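Local coordinates for ethanolamine utilization protein EutL (Clostridium perfringens E str. JGS1987, PDB 4TME) that builds, as a trimer, part of the bacterial ethanolamine-utilization microcompartment shell and binds ethanolamine, which probably controls opening of its pore allosterically, at residues C[155-160]-C[183-188]; C[113-116]-C[122-125]; C[47-52]-C[147-152]. All blocks are in the same frame, centred on the assembly; numbering follows the deposited sequence.

Contact 1: residues C[155-160]-C[183-188]; sequences LEAMYA and NFAGAL. With ETA (ethanolamine), chain K.
Ala157 and Ala185 meet methyl to methyl, CB to CB at 3.8 Å, each pointing its CB at the opposite segment. The same Ala157 methyl rests on the strand's backbone, with its CB 3.7 Å from Ala185 O and 4.0 Å from Gly186 N. Nothing polar bridges the two; small residues simply let a helix lie close to a strand, and the CA atoms of Ala157 and Gly186 are 5.3 Å apart. Gly186 adopts backbone angles (phi 149°, psi -149°) that suit a residue without a side chain. The setting is a split beta-alpha-beta unit of a BMC fold: helix 154-167 connects the parallel strands 146-152 and 171-176, and strand 185-191 runs antiparallel between them. Just before that strand, Phe184 turns its ring to the bound ethanolamine rather than to the helix, CG being anti to the carbonyl carbon (chi1 -80°). Ethanolamine CA sits over the ring centre, 3.6 Å above the plane, while its N lies over the same face, 3.6 Å from Phe184 CD1. Hydrogen bonds to Glu82, Asp44 and Thr182 hold the ligand there, and Thr77 of a neighbouring subunit packs against Phe184.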
ATOM      1  N   LEU C 155      -8.519 -12.478  -7.562  1.00 21.59           N
ATOM      2  CA  LEU C 155      -9.620 -13.092  -8.307  1.00 21.89           C
ATOM      3  C   LEU C 155      -9.841 -14.538  -7.844  1.00 22.39           C
ATOM      4  O   LEU C 155     -10.976 -14.966  -7.665  1.00 23.86           O
ATOM      5  CB  LEU C 155      -9.361 -13.009  -9.814  1.00 21.80           C
ATOM      6  CG  LEU C 155     -10.445 -13.622 -10.734  1.00 22.30           C
ATOM      7  CD1 LEU C 155     -10.515 -12.841 -12.027  1.00 22.73           C
ATOM      8  CD2 LEU C 155     -10.180 -15.075 -11.037  1.00 24.18           C
ATOM      9  N   GLU C 156      -8.762 -15.286  -7.658  1.00 22.73           N
ATOM     10  CA  GLU C 156      -8.858 -16.647  -7.158  1.00 22.76           C
ATOM     11  C   GLU C 156      -9.646 -16.659  -5.843  1.00 21.95           C
ATOM     12  O   GLU C 156     -10.513 -17.530  -5.632  1.00 22.46           O
ATOM     13  CB  GLU C 156      -7.452 -17.248  -6.917  1.00 21.87           C
ATOM     14  CG  GLU C 156      -6.583 -17.379  -8.146  1.00 24.18           C
ATOM     15  CD  GLU C 156      -5.645 -16.198  -8.341  1.00 25.76           C
ATOM     16  OE1 GLU C 156      -6.120 -15.042  -8.344  1.00 25.82           O
ATOM     17  OE2 GLU C 156      -4.423 -16.440  -8.491  1.00 26.16           O
ATOM     18  N   ALA C 157      -9.308 -15.727  -4.955  1.00 21.89           N
ATOM     19  CA  ALA C 157      -9.953 -15.672  -3.642  1.00 22.65           C
ATOM     20  C   ALA C 157     -11.459 -15.445  -3.765  1.00 23.69           C
ATOM     21  O   ALA C 157     -12.243 -16.087  -3.078  1.00 23.62           O
ATOM     22  CB  ALA C 157      -9.324 -14.581  -2.761  1.00 22.77           C
ATOM     23  N   MET C 158     -11.883 -14.525  -4.630  1.00 23.31           N
ATOM     24  CA  MET C 158     -13.317 -14.250  -4.771  1.00 23.79           C
ATOM     25  C   MET C 158     -14.074 -15.454  -5.335  1.00 23.40           C
ATOM     26  O   MET C 158     -15.143 -15.826  -4.849  1.00 24.38           O
ATOM     27  CB  MET C 158     -13.532 -13.020  -5.661  1.00 23.81           C
ATOM     28  CG  MET C 158     -12.951 -11.701  -5.080  1.00 24.16           C
ATOM     29  SD  MET C 158     -13.487 -11.261  -3.421  1.00 26.91           S
ATOM     30  CE  MET C 158     -15.221 -11.071  -3.741  1.00 44.16           C
ATOM     31  N   TYR C 159     -13.531 -16.051  -6.379  1.00 22.53           N
ATOM     32  CA  TYR C 159     -14.113 -17.233  -6.993  1.00 22.96           C
ATOM     33  C   TYR C 159     -14.180 -18.386  -5.997  1.00 23.83           C
ATOM     34  O   TYR C 159     -15.201 -19.048  -5.862  1.00 25.04           O
ATOM     35  CB  TYR C 159     -13.275 -17.610  -8.219  1.00 23.62           C
ATOM     36  CG  TYR C 159     -13.765 -18.794  -9.007  1.00 26.72           C
ATOM     37  CD1 TYR C 159     -14.733 -18.640  -9.989  1.00 31.53           C
ATOM     38  CD2 TYR C 159     -13.220 -20.054  -8.813  1.00 27.11           C
ATOM     39  CE1 TYR C 159     -15.163 -19.709 -10.729  1.00 35.60           C
ATOM     40  CE2 TYR C 159     -13.639 -21.135  -9.550  1.00 30.89           C
ATOM     41  CZ  TYR C 159     -14.611 -20.957 -10.509  1.00 36.43           C
ATOM     42  OH  TYR C 159     -15.034 -22.037 -11.244  1.00 41.67           O
ATOM     43  N   ALA C 160     -13.082 -18.597  -5.295  1.00 24.75           N
ATOM     44  CA  ALA C 160     -12.964 -19.757  -4.419  1.00 24.57           C
ATOM     45  C   ALA C 160     -13.754 -19.579  -3.114  1.00 24.53           C
ATOM     46  O   ALA C 160     -14.232 -20.551  -2.539  1.00 25.06           O
ATOM     47  CB  ALA C 160     -11.479 -20.038  -4.135  1.00 23.02           C
ATOM     48  N   ASN C 183      -1.477  -7.695  -1.279  1.00 20.90           N
ATOM     49  CA  ASN C 183      -2.215  -7.949  -2.527  1.00 20.61           C
ATOM     50  C   ASN C 183      -2.805  -9.356  -2.601  1.00 21.22           C
ATOM     51  O   ASN C 183      -2.830  -9.993  -3.658  1.00 22.05           O
ATOM     52  CB  ASN C 183      -1.323  -7.670  -3.741  1.00 20.71           C
ATOM     53  CG  ASN C 183      -0.895  -6.217  -3.792  1.00 20.71           C
ATOM     54  OD1 ASN C 183      -1.690  -5.335  -3.479  1.00 20.94           O
ATOM     55  ND2 ASN C 183       0.385  -5.962  -4.088  1.00 21.39           N
ATOM     56  N   PHE C 184      -3.287  -9.819  -1.456  1.00 19.37           N
ATOM     57  CA  PHE C 184      -4.087 -11.035  -1.351  1.00 20.46           C
ATOM     58  C   PHE C 184      -5.510 -10.679  -0.891  1.00 21.12           C
ATOM     59  O   PHE C 184      -5.887  -9.500  -0.777  1.00 22.66           O
ATOM     60  CB  PHE C 184      -3.413 -12.027  -0.384  1.00 20.01           C
ATOM     61  CG  PHE C 184      -2.282 -12.802  -1.007  1.00 19.84           C
ATOM     62  CD1 PHE C 184      -1.050 -12.203  -1.267  1.00 21.07           C
ATOM     63  CD2 PHE C 184      -2.444 -14.136  -1.347  1.00 20.45           C
ATOM     64  CE1 PHE C 184      -0.008 -12.944  -1.840  1.00 21.03           C
ATOM     65  CE2 PHE C 184      -1.411 -14.873  -1.916  1.00 20.61           C
ATOM     66  CZ  PHE C 184      -0.187 -14.271  -2.168  1.00 21.57           C
ATOM     67  N   ALA C 185      -6.316 -11.708  -0.649  1.00 20.79           N
ATOM     68  CA  ALA C 185      -7.701 -11.529  -0.247  1.00 20.84           C
ATOM     69  C   ALA C 185      -8.182 -12.833   0.340  1.00 22.37           C
ATOM     70  O   ALA C 185      -7.462 -13.836   0.299  1.00 21.29           O
ATOM     71  CB  ALA C 185      -8.561 -11.131  -1.443  1.00 22.45           C
ATOM     72  N   GLY C 186      -9.403 -12.844   0.858  1.00 23.02           N
ATOM     73  CA  GLY C 186      -9.956 -14.087   1.380  1.00 24.50           C
ATOM     74  C   GLY C 186     -10.912 -13.817   2.516  1.00 25.08           C
ATOM     75  O   GLY C 186     -11.576 -12.779   2.523  1.00 24.19           O
ATOM     76  N   ALA C 187     -10.998 -14.737   3.475  1.00 23.10           N
ATOM     77  CA  ALA C 187     -11.974 -14.589   4.547  1.00 22.57           C
ATOM     78  C   ALA C 187     -11.705 -15.556   5.681  1.00 22.90           C
ATOM     79  O   ALA C 187     -10.983 -16.544   5.520  1.00 23.48           O
ATOM     80  CB  ALA C 187     -13.392 -14.821   4.024  1.00 24.03           C
ATOM     81  N   LEU C 188     -12.323 -15.250   6.810  1.00 23.22           N
ATOM     82  CA  LEU C 188     -12.492 -16.183   7.912  1.00 24.12           C
ATOM     83  C   LEU C 188     -13.935 -16.645   7.923  1.00 26.29           C
ATOM     84  O   LEU C 188     -14.858 -15.811   8.013  1.00 26.69           O
ATOM     85  CB  LEU C 188     -12.172 -15.539   9.263  1.00 24.31           C
ATOM     86  CG  LEU C 188     -10.789 -14.910   9.440  1.00 24.03           C
ATOM     87  CD1 LEU C 188     -10.659 -14.222  10.811  1.00 25.87           C
ATOM     88  CD2 LEU C 188      -9.694 -15.952   9.246  1.00 23.05           C
TER
HETATM   89  CA  ETA K 302       0.126 -14.076   1.708  1.00 26.56           C
HETATM   90  N   ETA K 302       0.593 -12.726   1.939  1.00 24.71           N
HETATM   91  C   ETA K 302       1.288 -14.997   1.365  1.00 29.63           C
HETATM   92  O   ETA K 302       2.293 -14.990   2.346  1.00 30.02           O

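Contact 2: residues C[113-116]-C[122-125]; sequences VSAN and CYYA
Val113 and Tyr123 are paired across a beta hairpin by two backbone hydrogen bonds, from Val113 N to Tyr123 O at 2.7 Å and from Tyr123 N to Val113 O at 3.0 Å. The first is the straighter, at 168° about the hydrogen. The next pair along, Ser114 with Cys122, is of the non-hydrogen-bonded kind and brings its CA atoms to 4.4 Å. The strands come close enough here for a bent CA-H...O contact, Cys122 CA lying 3.2 Å from Val113 O, the same oxygen that takes the amide of Tyr123.

Apolar contact belongs to the face that carries Val113 and Tyr123. Their side chains run side by side in the same direction, and the CB of Val113 makes a CH-pi contact with the tyrosine ring, 4.2 Å from its centroid and displaced toward the rim. The ring gets there because its CG stands between the backbone N and carbonyl carbon (chi1 60°), tipping it over the partner strand. Ala115 completes the grouping from a different direction, its CB meeting the ring edge 4.1 Å from Tyr123 CE1.

Polar side-chain bonding shapes the chain after the strand. Ser114 OG accepts the amide of Asn116, an ST turn, and is also hydrogen-bonded to Asp119, so one hydroxyl ties together both arms of the loop.

Helix 193-212 packs on the sheet face that carries Val113 and Tyr123, with Ala204 and Val207 against the tyrosine side chain, and Gln208 gives its OH a weak hydrogen bond. On the other face Cys122 meets Phe184 of the ethanolamine pocket, while strand 146-152 flanks strand 122-128 and the N-terminal strand 5-6 flanks strand 112-114.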
ATOM      1  N   VAL C 113       0.177 -23.173   0.114  1.00 25.16           N
ATOM      2  CA  VAL C 113       0.371 -24.279  -0.796  1.00 27.69           C
ATOM      3  C   VAL C 113       0.432 -23.766  -2.224  1.00 27.15           C
ATOM      4  O   VAL C 113      -0.326 -22.881  -2.604  1.00 26.68           O
ATOM      5  CB  VAL C 113      -0.770 -25.296  -0.668  1.00 32.15           C
ATOM      6  CG1 VAL C 113      -0.624 -26.408  -1.709  1.00 33.97           C
ATOM      7  CG2 VAL C 113      -0.781 -25.876   0.741  1.00 35.89           C
ATOM      8  N   SER C 114       1.357 -24.308  -3.000  1.00 27.25           N
ATOM      9  CA  SER C 114       1.493 -23.917  -4.397  1.00 27.33           C
ATOM     10  C   SER C 114       0.371 -24.486  -5.263  1.00 27.04           C
ATOM     11  O   SER C 114      -0.007 -25.639  -5.113  1.00 27.45           O
ATOM     12  CB  SER C 114       2.838 -24.391  -4.960  1.00 28.91           C
ATOM     13  OG  SER C 114       2.879 -24.119  -6.364  1.00 28.58           O
ATOM     14  N   ALA C 115      -0.113 -23.672  -6.206  1.00 28.64           N
ATOM     15  CA  ALA C 115      -1.149 -24.099  -7.148  1.00 30.60           C
ATOM     16  C   ALA C 115      -0.602 -24.370  -8.556  1.00 32.59           C
ATOM     17  O   ALA C 115      -1.364 -24.754  -9.447  1.00 34.66           O
ATOM     18  CB  ALA C 115      -2.259 -23.029  -7.211  1.00 29.04           C
ATOM     19  N   ASN C 116       0.704 -24.195  -8.777  1.00 30.19           N
ATOM     20  CA  ASN C 116       1.233 -24.423 -10.121  1.00 31.95           C
ATOM     21  C   ASN C 116       2.733 -24.724 -10.156  1.00 33.73           C
ATOM     22  O   ASN C 116       3.396 -24.806  -9.113  1.00 32.15           O
ATOM     23  CB  ASN C 116       0.905 -23.215 -11.033  1.00 30.82           C
ATOM     24  CG  ASN C 116       1.575 -21.919 -10.583  1.00 30.69           C
ATOM     25  OD1 ASN C 116       2.388 -21.902  -9.658  1.00 31.30           O
ATOM     26  ND2 ASN C 116       1.232 -20.818 -11.251  1.00 30.12           N
ATOM     27  N   CYS C 122      -0.323 -19.233  -5.109  0.78 24.54           N
ATOM     28  CA  CYS C 122      -0.372 -19.997  -3.876  0.78 25.39           C
ATOM     29  C   CYS C 122      -1.557 -19.565  -3.024  0.78 24.77           C
ATOM     30  O   CYS C 122      -2.099 -18.458  -3.202  0.78 24.39           O
ATOM     31  CB  CYS C 122       0.921 -19.824  -3.082  0.78 26.10           C
ATOM     32  SG  CYS C 122       1.180 -18.121  -2.525  0.78 30.67           S
ATOM     33  N   TYR C 123      -1.937 -20.420  -2.080  1.00 24.33           N
ATOM     34  CA  TYR C 123      -3.100 -20.149  -1.256  1.00 23.74           C
ATOM     35  C   TYR C 123      -2.945 -20.779   0.114  1.00 23.01           C
ATOM     36  O   TYR C 123      -2.107 -21.660   0.330  1.00 25.16           O
ATOM     37  CB  TYR C 123      -4.370 -20.700  -1.918  1.00 23.56           C
ATOM     38  CG  TYR C 123      -4.315 -22.195  -2.138  1.00 24.87           C
ATOM     39  CD1 TYR C 123      -3.786 -22.731  -3.307  1.00 27.12           C
ATOM     40  CD2 TYR C 123      -4.793 -23.075  -1.182  1.00 26.77           C
ATOM     41  CE1 TYR C 123      -3.728 -24.104  -3.504  1.00 29.08           C
ATOM     42  CE2 TYR C 123      -4.735 -24.433  -1.370  1.00 29.56           C
ATOM     43  CZ  TYR C 123      -4.208 -24.947  -2.532  1.00 30.01           C
ATOM     44  OH  TYR C 123      -4.165 -26.311  -2.706  1.00 31.38           O
ATOM     45  N   TYR C 124      -3.769 -20.296   1.028  1.00 22.42           N
ATOM     46  CA  TYR C 124      -3.840 -20.786   2.409  1.00 23.30           C
ATOM     47  C   TYR C 124      -5.249 -21.281   2.631  1.00 24.26           C
ATOM     48  O   TYR C 124      -6.201 -20.564   2.336  1.00 25.62           O
ATOM     49  CB  TYR C 124      -3.518 -19.650   3.361  1.00 23.14           C
ATOM     50  CG  TYR C 124      -3.211 -19.977   4.828  1.00 23.48           C
ATOM     51  CD1 TYR C 124      -2.202 -20.862   5.171  1.00 24.26           C
ATOM     52  CD2 TYR C 124      -3.859 -19.279   5.854  1.00 23.70           C
ATOM     53  CE1 TYR C 124      -1.901 -21.099   6.494  1.00 24.40           C
ATOM     54  CE2 TYR C 124      -3.556 -19.513   7.191  1.00 24.22           C
ATOM     55  CZ  TYR C 124      -2.570 -20.409   7.495  1.00 24.81           C
ATOM     56  OH  TYR C 124      -2.241 -20.627   8.842  1.00 25.60           O
ATOM     57  N   ALA C 125      -5.380 -22.494   3.136  1.00 24.53           N
ATOM     58  CA  ALA C 125      -6.689 -23.067   3.420  1.00 26.40           C
ATOM     59  C   ALA C 125      -6.551 -23.851   4.714  1.00 27.87           C
ATOM     60  O   ALA C 125      -6.407 -25.078   4.708  1.00 30.11           O
ATOM     61  CB  ALA C 125      -7.155 -23.947   2.285  1.00 28.33           C
TER

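Contact 3: residues C[47-52]-C[147-152]; sequences TYTALD and LAYLVA
Thr49 OG1 is gripped by two hydrogen bonds, one to the backbone O of Asp45 a helical turn earlier and one to the OH of Tyr124, and it also presses on the ring of Tyr149, 3.4 Å from CE2. The bond to Asp45 keeps the hydroxyl close to its own helix, as its torsion allows: OG1 lies beside the backbone N, anti to the carbonyl carbon (chi1 -54°). The side chains of Thr49 and Tyr149 lie alongside, pointing in opposite directions, and the hydroxyl approaches the ring obliquely.

The second meeting is between two tyrosines whose side chains cross at a slant. Tyr149 reaches out from its strand with CG anti to the backbone N (chi1 -167°), which carries its OH to the edge of the Tyr48 ring, near that ring's plane and 3.4 Å from Tyr48 CD2. In return, Tyr48 CB sits at the edge of the Tyr149 ring, 4.4 Å from CE2. The hydroxyl of Tyr149 is hydrogen-bonded to Asp45 OD1, whereas Tyr48 OH is bonded to Ser67. Tyr124 meets the Tyr149 ring edge-to-face, so aromatic packing and the bond to Asp45 probably restrict the rotation of the Tyr149 ring.

This contact joins the two halves of a tandem BMC protein. Helix 44-57 packs on strand 83-89 of the four-stranded sheet, and strand 146-152 belongs to the six-stranded one, its opposite face backed by helix 193-212.

Asp45 lines both ethanolamine pockets, and Val151, on the strand itself, lines one of them. Tyr149 thus acts from the second shell and probably helps to position an acidic pocket side chain; its hydrogen bond would probably help stabilise negative charge on that carboxylate, consistent with a site that receives an amine.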
ATOM      1  N   THR C  47       1.775 -16.329  10.270  1.00 20.58           N
ATOM      2  CA  THR C  47       2.140 -15.667  11.516  1.00 21.02           C
ATOM      3  C   THR C  47       0.916 -15.284  12.336  1.00 20.56           C
ATOM      4  O   THR C  47       0.906 -15.451  13.547  1.00 20.18           O
ATOM      5  CB  THR C  47       3.019 -14.443  11.235  1.00 21.17           C
ATOM      6  OG1 THR C  47       4.213 -14.911  10.603  1.00 22.10           O
ATOM      7  CG2 THR C  47       3.406 -13.707  12.525  1.00 21.52           C
ATOM      8  N   TYR C  48      -0.143 -14.808  11.689  1.00 19.96           N
ATOM      9  CA  TYR C  48      -1.366 -14.471  12.422  1.00 20.01           C
ATOM     10  C   TYR C  48      -1.965 -15.714  13.099  1.00 20.09           C
ATOM     11  O   TYR C  48      -2.481 -15.647  14.235  1.00 21.41           O
ATOM     12  CB  TYR C  48      -2.399 -13.846  11.469  1.00 20.61           C
ATOM     13  CG  TYR C  48      -1.961 -12.508  10.898  1.00 20.93           C
ATOM     14  CD1 TYR C  48      -1.252 -11.590  11.673  1.00 20.79           C
ATOM     15  CD2 TYR C  48      -2.206 -12.195   9.574  1.00 20.69           C
ATOM     16  CE1 TYR C  48      -0.831 -10.364  11.129  1.00 22.26           C
ATOM     17  CE2 TYR C  48      -1.803 -10.981   9.023  1.00 20.91           C
ATOM     18  CZ  TYR C  48      -1.126 -10.062   9.822  1.00 22.44           C
ATOM     19  OH  TYR C  48      -0.721  -8.844   9.309  1.00 24.21           O
ATOM     20  N   THR C  49      -1.903 -16.851  12.405  1.00 19.63           N
ATOM     21  CA  THR C  49      -2.402 -18.100  12.958  1.00 20.60           C
ATOM     22  C   THR C  49      -1.528 -18.518  14.151  1.00 20.94           C
ATOM     23  O   THR C  49      -2.037 -19.031  15.168  1.00 22.70           O
ATOM     24  CB  THR C  49      -2.426 -19.228  11.886  1.00 24.15           C
ATOM     25  OG1 THR C  49      -3.160 -18.774  10.743  1.00 24.98           O
ATOM     26  CG2 THR C  49      -3.096 -20.493  12.406  1.00 24.97           C
ATOM     27  N   ALA C  50      -0.216 -18.322  14.007  1.00 20.82           N
ATOM     28  CA  ALA C  50       0.731 -18.649  15.076  1.00 21.63           C
ATOM     29  C   ALA C  50       0.544 -17.779  16.318  1.00 21.61           C
ATOM     30  O   ALA C  50       0.661 -18.276  17.455  1.00 23.62           O
ATOM     31  CB  ALA C  50       2.142 -18.530  14.560  1.00 22.16           C
ATOM     32  N   LEU C  51       0.289 -16.489  16.116  1.00 20.90           N
ATOM     33  CA  LEU C  51       0.029 -15.572  17.224  1.00 21.30           C
ATOM     34  C   LEU C  51      -1.244 -15.966  17.968  1.00 22.90           C
ATOM     35  O   LEU C  51      -1.320 -15.880  19.196  1.00 23.68           O
ATOM     36  CB  LEU C  51      -0.093 -14.130  16.703  1.00 21.37           C
ATOM     37  CG  LEU C  51       1.231 -13.528  16.206  1.00 22.11           C
ATOM     38  CD1 LEU C  51       0.961 -12.279  15.357  1.00 23.25           C
ATOM     39  CD2 LEU C  51       2.146 -13.219  17.387  1.00 23.05           C
ATOM     40  N   ASP C  52      -2.258 -16.403  17.233  1.00 22.27           N
ATOM     41  CA  ASP C  52      -3.453 -16.932  17.875  1.00 23.15           C
ATOM     42  C   ASP C  52      -3.128 -18.168  18.716  1.00 25.12           C
ATOM     43  O   ASP C  52      -3.601 -18.312  19.847  1.00 25.17           O
ATOM     44  CB  ASP C  52      -4.522 -17.248  16.819  1.00 24.10           C
ATOM     45  CG  ASP C  52      -5.834 -17.659  17.446  1.00 25.21           C
ATOM     46  OD1 ASP C  52      -6.412 -16.815  18.158  1.00 25.85           O
ATOM     47  OD2 ASP C  52      -6.295 -18.796  17.222  1.00 26.03           O
ATOM     48  N   LEU C 147     -12.460 -22.186  12.764  1.00 26.51           N
ATOM     49  CA  LEU C 147     -12.492 -21.320  11.578  1.00 27.28           C
ATOM     50  C   LEU C 147     -11.895 -22.005  10.372  1.00 28.20           C
ATOM     51  O   LEU C 147     -10.993 -22.826  10.504  1.00 29.10           O
ATOM     52  CB  LEU C 147     -11.692 -20.013  11.790  1.00 28.31           C
ATOM     53  CG  LEU C 147     -12.214 -18.946  12.731  1.00 31.11           C
ATOM     54  CD1 LEU C 147     -11.167 -17.888  12.871  1.00 29.80           C
ATOM     55  CD2 LEU C 147     -13.536 -18.369  12.207  1.00 33.41           C
ATOM     56  N   ALA C 148     -12.384 -21.627   9.183  1.00 26.23           N
ATOM     57  CA  ALA C 148     -11.637 -21.794   7.956  1.00 25.41           C
ATOM     58  C   ALA C 148     -10.943 -20.464   7.643  1.00 23.88           C
ATOM     59  O   ALA C 148     -11.598 -19.447   7.513  1.00 24.72           O
ATOM     60  CB  ALA C 148     -12.554 -22.198   6.812  1.00 26.35           C
ATOM     61  N   TYR C 149      -9.623 -20.488   7.571  1.00 22.71           N
ATOM     62  CA  TYR C 149      -8.803 -19.304   7.283  1.00 20.74           C
ATOM     63  C   TYR C 149      -8.350 -19.430   5.835  1.00 22.23           C
ATOM     64  O   TYR C 149      -7.502 -20.261   5.518  1.00 23.25           O
ATOM     65  CB  TYR C 149      -7.639 -19.258   8.281  1.00 21.33           C
ATOM     66  CG  TYR C 149      -6.847 -17.959   8.350  1.00 21.28           C
ATOM     67  CD1 TYR C 149      -6.765 -17.074   7.281  1.00 21.98           C
ATOM     68  CD2 TYR C 149      -6.164 -17.635   9.519  1.00 21.78           C
ATOM     69  CE1 TYR C 149      -6.010 -15.887   7.378  1.00 21.87           C
ATOM     70  CE2 TYR C 149      -5.426 -16.493   9.625  1.00 22.41           C
ATOM     71  CZ  TYR C 149      -5.331 -15.628   8.560  1.00 21.59           C
ATOM     72  OH  TYR C 149      -4.584 -14.490   8.689  1.00 22.28           O
ATOM     73  N   LEU C 150      -9.001 -18.657   4.954  1.00 20.47           N
ATOM     74  CA  LEU C 150      -8.893 -18.834   3.500  1.00 21.47           C
ATOM     75  C   LEU C 150      -8.235 -17.605   2.877  1.00 22.01           C
ATOM     76  O   LEU C 150      -8.750 -16.493   3.036  1.00 23.96           O
ATOM     77  CB  LEU C 150     -10.281 -19.043   2.896  1.00 21.12           C
ATOM     78  CG  LEU C 150     -11.113 -20.149   3.559  1.00 23.33           C
ATOM     79  CD1 LEU C 150     -12.487 -20.286   2.897  1.00 24.80           C
ATOM     80  CD2 LEU C 150     -10.384 -21.482   3.532  1.00 25.25           C
ATOM     81  N   VAL C 151      -7.101 -17.799   2.200  1.00 20.71           N
ATOM     82  CA  VAL C 151      -6.383 -16.692   1.571  1.00 20.39           C
ATOM     83  C   VAL C 151      -5.878 -17.097   0.191  1.00 20.87           C
ATOM     84  O   VAL C 151      -5.341 -18.173   0.022  1.00 21.01           O
ATOM     85  CB  VAL C 151      -5.183 -16.230   2.430  1.00 20.59           C
ATOM     86  CG1 VAL C 151      -4.501 -15.012   1.794  1.00 20.96           C
ATOM     87  CG2 VAL C 151      -5.636 -15.891   3.839  1.00 21.59           C
ATOM     88  N   ALA C 152      -6.072 -16.227  -0.795  1.00 20.99           N
ATOM     89  CA  ALA C 152      -5.511 -16.442  -2.124  1.00 20.07           C
ATOM     90  C   ALA C 152      -5.370 -15.100  -2.831  1.00 20.55           C
ATOM     91  O   ALA C 152      -5.790 -14.075  -2.309  1.00 21.08           O
ATOM     92  CB  ALA C 152      -6.403 -17.393  -2.938  1.00 21.21           C
TER

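The centre of contact 3 lies nearest the chain centre, about 3 Å from it, against 12 and 13 Å for those of contacts 1 and 2. Every touching residue of contacts 1 and 3 is buried, whereas Val113 and Cys122 of contact 2 are partly exposed. All reach the six-stranded sheet, where strand 146-152 runs between strands 122-128 and 185-191. Contact 1 is bare methyl packing, contact 2 backbone pairing with a tyrosine ring over a valine, and contact 3 hydroxyls among aromatic rings where a helix of one half meets the sheet of the other. Tyr124 links contacts 2 and 3; Phe184, lining both ethanolamine pockets, packs on Ala152 and Cys122.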